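Long-range contact in putative uncharacterized protein TB39.8 (Mycobacterium tuberculosis, PDB 3PO8), which regulates cell growth and peptidoglycan synthesis by binding MviN, and uses its FHA domain, the part present here, to interact with phosphorylated MviN and PknB: residues Q19-G23 with E48-D52. Numbering follows the deposited sequence.
Sequences QLREG and EIRWD
Gln19 closes strand 17-19, and Leu20, in polyproline II conformation (-63/140), turns its side chain toward strand 47-51. A branched aliphatic residue in the mt rotamer suits this buried spot: Leu20 CD1 lies 3.6 Å from Ile49 CG2 and 4.0 Å from Trp51 CB, while Leu20 CB sits over the indole, 4.3 Å from the centroid of its five-membered ring, a CH-pi contact. Trp51 (chi1 t, chi2 -121°) also touches Val6 of strand 4-10. The chain crosses between the two sheets of the FHA beta-sandwich, from that of strand 4-10 to that of strand 47-51. Arg21 is extended (-103/158), Glu22 polyproline II again (-58/136); their CA-CB bonds point away, as suits exposed charges. The backbone makes most contact, Arg21 O lying 3.5 Å from Trp51 CB and Glu22 CA 3.4 Å from Trp51 O (CA-H...O), which Glu22 CG approaches to 3.8 Å. Gly23 (104/-151) starts strand 23-28; here a CB would jam against the carbonyl of Glu22. It forms an antiparallel hydrogen-bonded pair with Trp51 (CA-CA 5.3 Å): Gly23 N to Trp51 O and Trp51 N to Gly23 O, each 2.9 Å. Gly23 O also takes a CA-H...O contact from Arg50 CA at 3.3 Å.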
# COMPACT_ATOMS: atom_id res chain seq x y z
N GLN A 19 -0.42 5.40 -7.91
CA GLN A 19 -1.82 5.19 -8.21
C GLN A 19 -2.07 3.72 -8.51
O GLN A 19 -1.41 3.15 -9.36
CB GLN A 19 -2.25 6.06 -9.39
CG GLN A 19 -3.74 6.03 -9.63
CD GLN A 19 -4.24 7.19 -10.44
OE1 GLN A 19 -4.70 7.00 -11.56
NE2 GLN A 19 -4.16 8.39 -9.89
N LEU A 20 -3.06 3.13 -7.83
CA LEU A 20 -3.32 1.72 -8.04
C LEU A 20 -3.73 1.45 -9.47
O LEU A 20 -4.51 2.23 -10.07
CB LEU A 20 -4.42 1.17 -7.13
CG LEU A 20 -4.20 1.24 -5.63
CD1 LEU A 20 -5.31 0.50 -4.91
CD2 LEU A 20 -2.87 0.67 -5.26
N ARG A 21 -3.24 0.35 -10.00
CA ARG A 21 -3.71 -0.17 -11.27
C ARG A 21 -4.62 -1.36 -11.02
O ARG A 21 -4.55 -2.00 -9.98
CB ARG A 21 -2.51 -0.63 -12.11
CG ARG A 21 -1.45 0.46 -12.34
CD ARG A 21 -0.24 -0.05 -13.13
NE ARG A 21 1.03 0.19 -12.44
CZ ARG A 21 2.18 -0.43 -12.73
NH1 ARG A 21 2.25 -1.32 -13.71
NH2 ARG A 21 3.27 -0.15 -12.04
N GLU A 22 -5.46 -1.67 -11.99
CA GLU A 22 -6.28 -2.86 -11.91
C GLU A 22 -5.37 -4.08 -11.77
O GLU A 22 -4.35 -4.20 -12.44
CB GLU A 22 -7.16 -2.97 -13.16
CG GLU A 22 -8.09 -4.14 -13.17
CD GLU A 22 -9.01 -4.13 -14.38
OE1 GLU A 22 -9.34 -3.03 -14.88
OE2 GLU A 22 -9.40 -5.25 -14.80
N GLY A 23 -5.75 -4.97 -10.87
CA GLY A 23 -5.01 -6.17 -10.63
C GLY A 23 -4.22 -6.06 -9.34
O GLY A 23 -4.62 -5.41 -8.38
N GLU A 48 0.55 -6.77 -0.98
CA GLU A 48 -0.12 -6.54 -2.24
C GLU A 48 -1.40 -5.81 -2.00
O GLU A 48 -2.04 -6.00 -0.98
CB GLU A 48 -0.37 -7.87 -2.95
CG GLU A 48 -1.53 -8.68 -2.51
CD GLU A 48 -1.95 -9.77 -3.54
OE1 GLU A 48 -1.68 -9.65 -4.77
OE2 GLU A 48 -2.56 -10.74 -3.06
N ILE A 49 -1.76 -4.94 -2.93
CA ILE A 49 -3.08 -4.34 -2.93
C ILE A 49 -3.73 -4.75 -4.24
O ILE A 49 -3.20 -4.48 -5.31
CB ILE A 49 -3.08 -2.83 -2.79
CG1 ILE A 49 -2.46 -2.44 -1.44
CG2 ILE A 49 -4.51 -2.30 -2.85
CD1 ILE A 49 -2.13 -0.97 -1.23
N ARG A 50 -4.87 -5.43 -4.12
CA ARG A 50 -5.64 -5.90 -5.26
C ARG A 50 -6.76 -4.93 -5.54
O ARG A 50 -7.53 -4.64 -4.65
CB ARG A 50 -6.16 -7.29 -4.95
CG ARG A 50 -5.00 -8.26 -4.73
CD ARG A 50 -5.39 -9.73 -4.71
NE ARG A 50 -6.45 -10.00 -3.76
CZ ARG A 50 -6.29 -10.45 -2.51
NH1 ARG A 50 -5.09 -10.67 -2.01
NH2 ARG A 50 -7.35 -10.66 -1.75
N TRP A 51 -6.83 -4.43 -6.77
CA TRP A 51 -7.78 -3.38 -7.12
C TRP A 51 -8.60 -3.79 -8.34
O TRP A 51 -8.06 -4.20 -9.34
CB TRP A 51 -6.99 -2.12 -7.45
CG TRP A 51 -7.78 -0.94 -7.91
CD1 TRP A 51 -7.63 -0.29 -9.09
CD2 TRP A 51 -8.80 -0.24 -7.19
NE1 TRP A 51 -8.51 0.76 -9.16
CE2 TRP A 51 -9.22 0.83 -8.00
CE3 TRP A 51 -9.42 -0.41 -5.94
CZ2 TRP A 51 -10.23 1.70 -7.61
CZ3 TRP A 51 -10.40 0.47 -5.54
CH2 TRP A 51 -10.80 1.51 -6.38
N ASP A 52 -9.92 -3.65 -8.25
CA ASP A 52 -10.78 -3.97 -9.39
C ASP A 52 -11.57 -2.76 -9.85
O ASP A 52 -12.61 -2.91 -10.49
CB ASP A 52 -11.77 -5.07 -9.02
CG ASP A 52 -12.86 -4.56 -8.08
OD1 ASP A 52 -12.62 -3.53 -7.41
OD2 ASP A 52 -13.94 -5.19 -8.03